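Local coordinates for protein lectin 2 (Agrocybe aegerita, PDB 4TQJ) that binds glycans that end in a non-reducing terminal N-acetylglucosamine, as a fungal lectin built on a beta-propeller, at residues W167-R171 / H172-L176; W111-K115 / H116-L120; V188-D192 / K193-I197. The protein carries 1 engineered substitution. All blocks are in the same frame, centred on the assembly; numbering follows the deposited sequence.

Contacts 1 and 2 are two copies of one motif in successive sheets of the beta-propeller: a tight turn leading into a strand of its sheet. Their centres lie 11 Å apart, and they meet where Tyr-119 OH probably hydrogen-bonds to Arg-174 O at 2.8 Å and where Leu-169 packs on the 113-115 backbone. Contact 3 is the hairpin that follows contact 1 in the same sheet, centres 9 Å apart. Its Asp-192 OD1 reaches His-172 NE2 at 2.7 Å, a probable hydrogen bond, and Phe-190 N pairs with Leu-173 O. Contacts 2 and 3 do not touch, their nearest atoms being about 7 Å apart.

Contact 1 (W167-R171 / H172-L176)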
loop_
_atom_site.group_PDB
_atom_site.type_symbol
_atom_site.label_atom_id
_atom_site.label_comp_id
_atom_site.label_asym_id
_atom_site.label_seq_id
_atom_site.Cartn_x
_atom_site.Cartn_y
_atom_site.Cartn_z
ATOM N N TRP A 167 7.736 -24.865 -30.130
ATOM C CA TRP A 167 7.642 -24.753 -28.677
ATOM C C TRP A 167 6.346 -25.391 -28.155
ATOM O O TRP A 167 5.259 -25.185 -28.713
ATOM C CB TRP A 167 7.844 -23.301 -28.217
ATOM C CG TRP A 167 9.261 -22.863 -28.458
ATOM C CD1 TRP A 167 9.802 -22.466 -29.653
ATOM C CD2 TRP A 167 10.327 -22.809 -27.499
ATOM N NE1 TRP A 167 11.131 -22.161 -29.491
ATOM C CE2 TRP A 167 11.481 -22.360 -28.182
ATOM C CE3 TRP A 167 10.417 -23.082 -26.132
ATOM C CZ2 TRP A 167 12.713 -22.184 -27.542
ATOM C CZ3 TRP A 167 11.640 -22.903 -25.494
ATOM C CH2 TRP A 167 12.773 -22.463 -26.202
ATOM N N ARG A 168 6.489 -26.199 -27.107
ATOM C CA ARG A 168 5.388 -26.971 -26.547
ATOM C C ARG A 168 5.328 -26.861 -25.028
ATOM O O ARG A 168 6.345 -26.982 -24.337
ATOM C CB ARG A 168 5.535 -28.455 -26.911
ATOM C CG ARG A 168 5.528 -28.749 -28.406
ATOM C CD ARG A 168 4.125 -28.588 -29.004
ATOM N NE ARG A 168 4.086 -28.930 -30.425
ATOM C CZ ARG A 168 4.318 -28.059 -31.403
ATOM N NH1 ARG A 168 4.604 -26.796 -31.123
ATOM N NH2 ARG A 168 4.259 -28.453 -32.668
ATOM N N LEU A 169 4.119 -26.674 -24.514
ATOM C CA LEU A 169 3.903 -26.610 -23.084
ATOM C C LEU A 169 4.216 -27.917 -22.374
ATOM O O LEU A 169 4.539 -27.903 -21.193
ATOM C CB LEU A 169 2.481 -26.154 -22.786
ATOM C CG LEU A 169 2.301 -24.702 -23.213
ATOM C CD1 LEU A 169 0.833 -24.388 -23.416
ATOM C CD2 LEU A 169 2.950 -23.780 -22.186
ATOM N N ASP A 170 4.157 -29.044 -23.088
ATOM C CA ASP A 170 4.536 -30.316 -22.475
ATOM C C ASP A 170 6.035 -30.648 -22.549
ATOM O O ASP A 170 6.472 -31.673 -22.026
ATOM C CB ASP A 170 3.665 -31.481 -22.997
ATOM C CG ASP A 170 3.914 -31.812 -24.467
ATOM O OD1 ASP A 170 4.627 -31.060 -25.169
ATOM O OD2 ASP A 170 3.370 -32.833 -24.934
ATOM N N ARG A 171 6.827 -29.766 -23.157
ATOM C CA ARG A 171 8.241 -30.031 -23.352
ATOM C C ARG A 171 9.186 -28.915 -22.888
ATOM O O ARG A 171 10.299 -29.189 -22.443
ATOM C CB ARG A 171 8.502 -30.354 -24.831
ATOM C CG ARG A 171 7.856 -31.661 -25.291
ATOM C CD ARG A 171 8.069 -31.953 -26.778
ATOM N NE ARG A 171 9.480 -31.981 -27.144
ATOM C CZ ARG A 171 10.287 -33.027 -26.971
ATOM N NH1 ARG A 171 9.831 -34.143 -26.418
ATOM N NH2 ARG A 171 11.561 -32.946 -27.339
ATOM N N HIS A 172 8.720 -27.678 -22.976
ATOM C CA HIS A 172 9.578 -26.494 -22.883
ATOM C C HIS A 172 9.037 -25.466 -21.897
ATOM O O HIS A 172 7.867 -25.519 -21.519
ATOM C CB HIS A 172 9.703 -25.862 -24.275
ATOM C CG HIS A 172 10.002 -26.860 -25.353
ATOM N ND1 HIS A 172 9.217 -27.000 -26.478
ATOM C CD2 HIS A 172 10.970 -27.801 -25.449
ATOM C CE1 HIS A 172 9.702 -27.971 -27.232
ATOM N NE2 HIS A 172 10.766 -28.474 -26.631
ATOM N N LEU A 173 9.895 -24.531 -21.496
ATOM C CA LEU A 173 9.524 -23.463 -20.576
ATOM C C LEU A 173 9.897 -22.110 -21.159
ATOM O O LEU A 173 10.966 -21.951 -21.736
ATOM C CB LEU A 173 10.242 -23.634 -19.238
ATOM C CG LEU A 173 9.940 -24.947 -18.500
ATOM C CD1 LEU A 173 10.982 -25.177 -17.424
ATOM C CD2 LEU A 173 8.522 -24.921 -17.908
ATOM N N ARG A 174 9.019 -21.127 -20.994
ATOM C CA ARG A 174 9.314 -19.795 -21.487
ATOM C C ARG A 174 9.007 -18.768 -20.413
ATOM O O ARG A 174 7.865 -18.625 -20.001
ATOM C CB ARG A 174 8.540 -19.513 -22.781
ATOM C CG ARG A 174 9.163 -20.202 -24.020
ATOM C CD ARG A 174 8.152 -20.338 -25.159
ATOM N NE ARG A 174 7.098 -21.283 -24.797
ATOM C CZ ARG A 174 6.035 -21.565 -25.546
ATOM N NH1 ARG A 174 5.853 -20.973 -26.719
ATOM N NH2 ARG A 174 5.139 -22.435 -25.107
ATOM N N PHE A 175 10.047 -18.068 -19.970
ATOM C CA PHE A 175 9.943 -17.122 -18.864
ATOM C C PHE A 175 10.452 -15.751 -19.307
ATOM O O PHE A 175 11.067 -15.617 -20.357
ATOM C CB PHE A 175 10.799 -17.574 -17.669
ATOM C CG PHE A 175 10.464 -18.940 -17.118
ATOM C CD1 PHE A 175 11.430 -19.648 -16.404
ATOM C CD2 PHE A 175 9.203 -19.494 -17.255
ATOM C CE1 PHE A 175 11.155 -20.890 -15.862
ATOM C CE2 PHE A 175 8.919 -20.740 -16.711
ATOM C CZ PHE A 175 9.902 -21.435 -16.010
ATOM N N LEU A 176 10.217 -14.738 -18.484
ATOM C CA LEU A 176 10.769 -13.415 -18.720
ATOM C C LEU A 176 11.563 -13.045 -17.477
ATOM O O LEU A 176 11.080 -13.204 -16.373
ATOM C CB LEU A 176 9.662 -12.396 -18.957
ATOM C CG LEU A 176 8.704 -12.629 -20.132
ATOM C CD1 LEU A 176 7.524 -11.641 -20.056
ATOM C CD2 LEU A 176 9.442 -12.535 -21.465
HETATM O O HOH W 1 3.644 -24.001 -26.783
HETATM O O HOH W 2 5.692 -25.862 -19.803
#
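Between Arg-168 and His-172 the chain makes a tight turn, with Leu-169 and Asp-170 at its corners in type I conformation, and then runs directly into strand 173-177. The turn is closed by Arg-168 O, which accepts from Arg-171 N and, at 2.8 Å, from His-172 N. The His-172 side chain adds a third bond across the turn: its CG lies beside its own backbone N (chi1 -47°), which folds the imidazole back over the turn, and ND1 accepts Arg-168 N at 2.9 Å. That N-H comes in at the ring edge, tilted 15° from the plane. Since ND1 acts as acceptor while NE2 is hydrogen-bonded to Asp-192, the ring is probably neutral with its proton on NE2. One imidazole face is covered by Arg-171 CB, a CH-pi contact 3.5 Å from the ring centroid, and the Arg-171 guanidinium goes on to a salt bridge with the same Asp-192. Trp-167 crosses the histidine at about a right angle, CE3 sitting 3.4 Å from His-172 CB. The same indole lies beside the bent chain of Arg-174, with Arg-174 CD 3.7 Å from Trp-167 CE3; Trp-167 CB rests over one guanidinium face, 3.4 Å from Arg-174 NH1. Arg-174 NH2 donates to water 1, which probably also bonds Trp-167 O, and NH1 goes to Phe-160 O. A second water, water 2, ties Leu-169 O to His-172 O. In the propeller, this turn leads from strand 154-157 of one sheet to strand 173-177 of the next. Leu-169 and Arg-174 lie against Leu-117 of strand 117-121, whereas Leu-173 and Phe-175 pack toward strand 230-233, so the strand is flanked by the first strands of both adjoining sheets.

Contact 2 (W111-K115 / H116-L120); sequences WRVEK and HLRYL
Arg-112 O is gripped by two backbone N-H groups, Lys-115 N at 3.1 Å and His-116 N at 2.8 Å, and together they close the turn that leads into strand 117-121. Arg-112 N in turn gives its hydrogen to His-116 ND1 at 2.8 Å, nearly linear at 165° and lying in the imidazole plane, so backbone and ring of one histidine hold both backbone polar atoms of Arg-112. With His-116 NE2 hydrogen-bonded to Glu-136, both ring nitrogens are used and the flip of the imidazole is fixed. Lys-115 CB covers one ring face as a CH-pi contact, 3.6 Å from the centroid, while the rest of that chain leads away to a cation-pi contact with Tyr-162. The Trp-111 side chain crosses that of His-116 at about a right angle, the two rings meeting obliquely, with Trp-111 CE3 3.5 Å from His-116 CB. Arg-118 passes at a slant across the indole: its CD approaches Trp-111 CE3 at 3.6 Å, and a bend at chi3 (-69°) turns the guanidinium until one face meets Trp-111 CB. The planes of indole and guanidinium end up only 22° apart. Arg-118 NH1 hydrogen-bonds to Phe-104 O, and Arg-118 NH2 donates to water 3, which probably bridges to Trp-111 O; that oxygen also receives Arg-112 NH1 from above the carbonyl plane, 2.8 Å away. Water 4 links Val-113 O with His-116 O. The segment follows strand 98-101 and opens the sheet of strands 117-121, 130-134, 139-142 and 154-157. Arg-118 and Leu-120 pack on strands 60-64 and 73-77 of the preceding sheet, while Leu-117 and Tyr-119 lie on strand 130-134 and touch Gln-7 of the N-terminal loop.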
loop_
_atom_site.group_PDB
_atom_site.type_symbol
_atom_site.label_atom_id
_atom_site.label_comp_id
_atom_site.label_asym_id
_atom_site.label_seq_id
_atom_site.Cartn_x
_atom_site.Cartn_y
_atom_site.Cartn_z
ATOM N N TRP A 111 -6.043 -17.679 -29.871
ATOM C CA TRP A 111 -5.171 -18.026 -28.750
ATOM C C TRP A 111 -5.756 -19.171 -27.952
ATOM O O TRP A 111 -6.959 -19.203 -27.699
ATOM C CB TRP A 111 -4.933 -16.800 -27.864
ATOM C CG TRP A 111 -4.135 -15.761 -28.557
ATOM C CD1 TRP A 111 -4.576 -14.897 -29.512
ATOM C CD2 TRP A 111 -2.739 -15.478 -28.370
ATOM N NE1 TRP A 111 -3.546 -14.087 -29.934
ATOM C CE2 TRP A 111 -2.407 -14.424 -29.247
ATOM C CE3 TRP A 111 -1.740 -16.012 -27.544
ATOM C CZ2 TRP A 111 -1.117 -13.892 -29.325
ATOM C CZ3 TRP A 111 -0.460 -15.481 -27.618
ATOM C CH2 TRP A 111 -0.159 -14.436 -28.505
ATOM N N ARG A 112 -4.901 -20.110 -27.558
ATOM C CA ARG A 112 -5.310 -21.301 -26.815
ATOM C C ARG A 112 -4.440 -21.511 -25.571
ATOM O O ARG A 112 -3.213 -21.442 -25.642
ATOM C CB ARG A 112 -5.189 -22.545 -27.701
ATOM C CG ARG A 112 -6.122 -22.570 -28.921
ATOM C CD ARG A 112 -7.571 -22.752 -28.486
ATOM N NE ARG A 112 -8.508 -22.690 -29.602
ATOM C CZ ARG A 112 -8.999 -21.565 -30.109
ATOM N NH1 ARG A 112 -8.635 -20.393 -29.609
ATOM N NH2 ARG A 112 -9.853 -21.610 -31.126
ATOM N N VAL A 113 -5.079 -21.789 -24.439
ATOM C CA VAL A 113 -4.357 -22.089 -23.204
ATOM C C VAL A 113 -3.447 -23.315 -23.380
ATOM O O VAL A 113 -2.406 -23.431 -22.718
ATOM C CB VAL A 113 -5.354 -22.305 -22.033
ATOM C CG1 VAL A 113 -4.691 -22.995 -20.851
ATOM C CG2 VAL A 113 -5.976 -20.981 -21.624
ATOM N N GLU A 114 -3.827 -24.215 -24.288
ATOM C CA GLU A 114 -3.054 -25.442 -24.546
ATOM C C GLU A 114 -1.805 -25.247 -25.423
ATOM O O GLU A 114 -0.975 -26.154 -25.544
ATOM C CB GLU A 114 -3.947 -26.493 -25.214
ATOM C CG GLU A 114 -5.214 -26.833 -24.438
ATOM C CD GLU A 114 -6.400 -25.926 -24.776
ATOM O OE1 GLU A 114 -6.232 -24.916 -25.501
ATOM O OE2 GLU A 114 -7.521 -26.232 -24.311
ATOM N N LYS A 115 -1.684 -24.085 -26.057
ATOM C CA LYS A 115 -0.622 -23.864 -27.038
ATOM C C LYS A 115 0.209 -22.610 -26.746
ATOM O O LYS A 115 1.396 -22.550 -27.062
ATOM C CB LYS A 115 -1.220 -23.749 -28.447
ATOM C CG LYS A 115 -2.164 -24.895 -28.831
ATOM C CD LYS A 115 -2.747 -24.691 -30.233
ATOM C CE LYS A 115 -1.675 -24.809 -31.307
ATOM N NZ LYS A 115 -2.205 -24.641 -32.713
ATOM N N HIS A 116 -0.425 -21.609 -26.144
ATOM C CA HIS A 116 0.182 -20.297 -26.019
ATOM C C HIS A 116 0.313 -19.814 -24.573
ATOM O O HIS A 116 -0.350 -20.321 -23.663
ATOM C CB HIS A 116 -0.625 -19.288 -26.836
ATOM C CG HIS A 116 -1.007 -19.788 -28.193
ATOM N ND1 HIS A 116 -2.312 -20.040 -28.554
ATOM C CD2 HIS A 116 -0.250 -20.097 -29.272
ATOM C CE1 HIS A 116 -2.345 -20.477 -29.800
ATOM N NE2 HIS A 116 -1.108 -20.518 -30.257
ATOM N N LEU A 117 1.184 -18.827 -24.387
ATOM C CA LEU A 117 1.344 -18.133 -23.112
ATOM C C LEU A 117 1.051 -16.661 -23.323
ATOM O O LEU A 117 1.502 -16.085 -24.303
ATOM C CB LEU A 117 2.784 -18.267 -22.609
ATOM C CG LEU A 117 3.245 -19.704 -22.365
ATOM C CD1 LEU A 117 4.771 -19.793 -22.297
ATOM C CD2 LEU A 117 2.593 -20.224 -21.095
ATOM N N ARG A 118 0.319 -16.056 -22.393
ATOM C CA ARG A 118 0.070 -14.622 -22.406
ATOM C C ARG A 118 0.468 -14.017 -21.069
ATOM O O ARG A 118 0.011 -14.464 -20.026
ATOM C CB ARG A 118 -1.404 -14.335 -22.732
ATOM C CG ARG A 118 -1.710 -14.423 -24.232
ATOM C CD ARG A 118 -3.195 -14.684 -24.536
ATOM N NE ARG A 118 -3.619 -16.026 -24.151
ATOM C CZ ARG A 118 -4.864 -16.480 -24.269
ATOM N NH1 ARG A 118 -5.804 -15.706 -24.785
ATOM N NH2 ARG A 118 -5.170 -17.716 -23.887
ATOM N N TYR A 119 1.328 -13.005 -21.117
ATOM C CA TYR A 119 1.857 -12.343 -19.923
ATOM C C TYR A 119 1.619 -10.847 -20.006
ATOM O O TYR A 119 1.391 -10.304 -21.088
ATOM C CB TYR A 119 3.369 -12.526 -19.838
ATOM C CG TYR A 119 3.881 -13.937 -19.628
ATOM C CD1 TYR A 119 3.225 -14.834 -18.799
ATOM C CD2 TYR A 119 5.056 -14.354 -20.240
ATOM C CE1 TYR A 119 3.723 -16.130 -18.607
ATOM C CE2 TYR A 119 5.557 -15.627 -20.049
ATOM C CZ TYR A 119 4.891 -16.512 -19.241
ATOM O OH TYR A 119 5.414 -17.775 -19.045
ATOM N N LEU A 120 1.702 -10.185 -18.860
ATOM C CA LEU A 120 1.700 -8.727 -18.792
ATOM C C LEU A 120 2.989 -8.277 -18.134
ATOM O O LEU A 120 3.322 -8.738 -17.045
ATOM C CB LEU A 120 0.513 -8.236 -17.968
ATOM C CG LEU A 120 -0.834 -8.603 -18.579
ATOM C CD1 LEU A 120 -1.950 -8.594 -17.530
ATOM C CD2 LEU A 120 -1.145 -7.694 -19.759
HETATM O O HOH W 3 -7.205 -19.303 -24.915
HETATM O O HOH W 4 -0.798 -21.651 -21.235
#

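Contact 3 (V188-D192 / K193-I197)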
loop_
_atom_site.group_PDB
_atom_site.type_symbol
_atom_site.label_atom_id
_atom_site.label_comp_id
_atom_site.label_asym_id
_atom_site.label_seq_id
_atom_site.Cartn_x
_atom_site.Cartn_y
_atom_site.Cartn_z
ATOM N N VAL A 188 13.664 -15.924 -21.634
ATOM C CA VAL A 188 14.437 -17.101 -21.286
ATOM C C VAL A 188 13.637 -18.332 -21.669
ATOM O O VAL A 188 12.578 -18.578 -21.099
ATOM C CB VAL A 188 14.707 -17.162 -19.782
ATOM C CG1 VAL A 188 15.483 -18.424 -19.455
ATOM C CG2 VAL A 188 15.457 -15.910 -19.322
ATOM N N GLY A 189 14.148 -19.112 -22.617
ATOM C CA GLY A 189 13.444 -20.295 -23.077
ATOM C C GLY A 189 14.219 -21.593 -22.905
ATOM O O GLY A 189 15.354 -21.709 -23.364
ATOM N N PHE A 190 13.602 -22.568 -22.239
ATOM C CA PHE A 190 14.206 -23.885 -22.065
ATOM C C PHE A 190 13.695 -24.760 -23.199
ATOM O O PHE A 190 12.584 -25.265 -23.136
ATOM C CB PHE A 190 13.810 -24.496 -20.713
ATOM C CG PHE A 190 14.332 -23.738 -19.523
ATOM C CD1 PHE A 190 15.320 -24.295 -18.707
ATOM C CD2 PHE A 190 13.839 -22.475 -19.213
ATOM C CE1 PHE A 190 15.796 -23.608 -17.618
ATOM C CE2 PHE A 190 14.317 -21.767 -18.115
ATOM C CZ PHE A 190 15.302 -22.330 -17.318
ATOM N N GLY A 191 14.496 -24.904 -24.245
ATOM C CA GLY A 191 14.080 -25.623 -25.440
ATOM C C GLY A 191 14.374 -27.116 -25.418
ATOM O O GLY A 191 14.321 -27.770 -24.369
ATOM N N ASP A 192 14.671 -27.676 -26.587
ATOM C CA ASP A 192 14.955 -29.095 -26.659
ATOM C C ASP A 192 16.379 -29.386 -26.186
ATOM O O ASP A 192 16.581 -30.192 -25.279
ATOM C CB ASP A 192 14.719 -29.629 -28.078
ATOM C CG ASP A 192 13.249 -29.864 -28.377
ATOM O OD1 ASP A 192 12.503 -30.330 -27.484
ATOM O OD2 ASP A 192 12.825 -29.577 -29.512
ATOM N N LYS A 193 17.357 -28.707 -26.779
ATOM C CA LYS A 193 18.752 -28.968 -26.464
ATOM C C LYS A 193 19.501 -27.812 -25.790
ATOM O O LYS A 193 20.650 -27.976 -25.415
ATOM C CB LYS A 193 19.482 -29.450 -27.726
ATOM C CG LYS A 193 18.654 -30.496 -28.496
ATOM C CD LYS A 193 19.505 -31.598 -29.070
ATOM C CE LYS A 193 20.448 -32.163 -28.032
ATOM N NZ LYS A 193 20.229 -33.608 -27.765
ATOM N N HIS A 194 18.848 -26.658 -25.605
ATOM C CA HIS A 194 19.512 -25.521 -24.972
ATOM C C HIS A 194 18.542 -24.589 -24.257
ATOM O O HIS A 194 17.399 -24.459 -24.664
ATOM C CB HIS A 194 20.232 -24.640 -25.999
ATOM C CG HIS A 194 20.995 -25.389 -27.046
ATOM N ND1 HIS A 194 22.280 -25.838 -26.847
ATOM C CD2 HIS A 194 20.669 -25.725 -28.317
ATOM C CE1 HIS A 194 22.709 -26.438 -27.944
ATOM N NE2 HIS A 194 21.754 -26.375 -28.854
ATOM N N VAL A 195 19.024 -23.927 -23.213
ATOM C CA VAL A 195 18.347 -22.738 -22.705
ATOM C C VAL A 195 18.759 -21.609 -23.636
ATOM O O VAL A 195 19.950 -21.429 -23.899
ATOM C CB VAL A 195 18.768 -22.401 -21.259
ATOM C CG1 VAL A 195 18.053 -21.128 -20.766
ATOM C CG2 VAL A 195 18.494 -23.574 -20.324
ATOM N N PHE A 196 17.778 -20.879 -24.163
ATOM C CA PHE A 196 18.031 -19.778 -25.081
ATOM C C PHE A 196 17.678 -18.479 -24.374
ATOM O O PHE A 196 16.766 -18.449 -23.548
ATOM C CB PHE A 196 17.135 -19.866 -26.336
ATOM C CG PHE A 196 17.445 -21.025 -27.260
ATOM C CD1 PHE A 196 18.445 -20.918 -28.223
ATOM C CD2 PHE A 196 16.718 -22.209 -27.185
ATOM C CE1 PHE A 196 18.730 -21.978 -29.093
ATOM C CE2 PHE A 196 16.995 -23.270 -28.048
ATOM C CZ PHE A 196 18.004 -23.154 -29.004
ATOM N N ILE A 197 18.378 -17.408 -24.713
ATOM C CA ILE A 197 18.010 -16.070 -24.261
ATOM C C ILE A 197 17.776 -15.186 -25.480
ATOM O O ILE A 197 18.506 -15.287 -26.466
ATOM C CB ILE A 197 19.131 -15.415 -23.438
ATOM C CG1 ILE A 197 19.519 -16.281 -22.243
ATOM C CG2 ILE A 197 18.718 -14.004 -22.984
ATOM C CD1 ILE A 197 18.439 -16.425 -21.214
#
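Val-188 pairs with Ile-197, the pair farthest from the turn within these segments of an antiparallel hairpin, in a non-hydrogen-bonded pair, and its CG2 meets Ile-197 CD1 at 3.6 Å. Ile-197 CG1 lies beside its own backbone N, and a further bend at chi2 (-66°) brings CD1 back over the valine, whose CG1 also faces Val-195 CG1. Gly-189 forms the hydrogen-bonded pair with Phe-196: Gly-189 N to Phe-196 O is 2.9 Å and nearly straight, and Phe-196 N returns to Gly-189 O at 2.7 Å in the carbonyl plane. That glycine oxygen also takes a CA-H...O contact from Val-195 CA at 3.2 Å. Phe-190, on the same face of the sheet as Val-188, runs alongside Val-195, its CD1 3.6 Å from Val-195 CG2. Gly-191 N then donates to His-194 O at 3.0 Å, the last bond before the bend at Asp-192 and Lys-193. Asp-192, at the turn, turns its carboxylate to the salt bridge and hydrogen bond of contact 1, and Lys-193 NZ hydrogen-bonds to Asp-219 O. The chemistry is thus divided: Val-188, Phe-190, Val-195 and Ile-197 make one buried apolar face, while Phe-196 lies on the other, partly exposed; backbone bonds set the register, and charged groups at the turn tie this hairpin of the FG-GAP-like repeat to the surrounding loops.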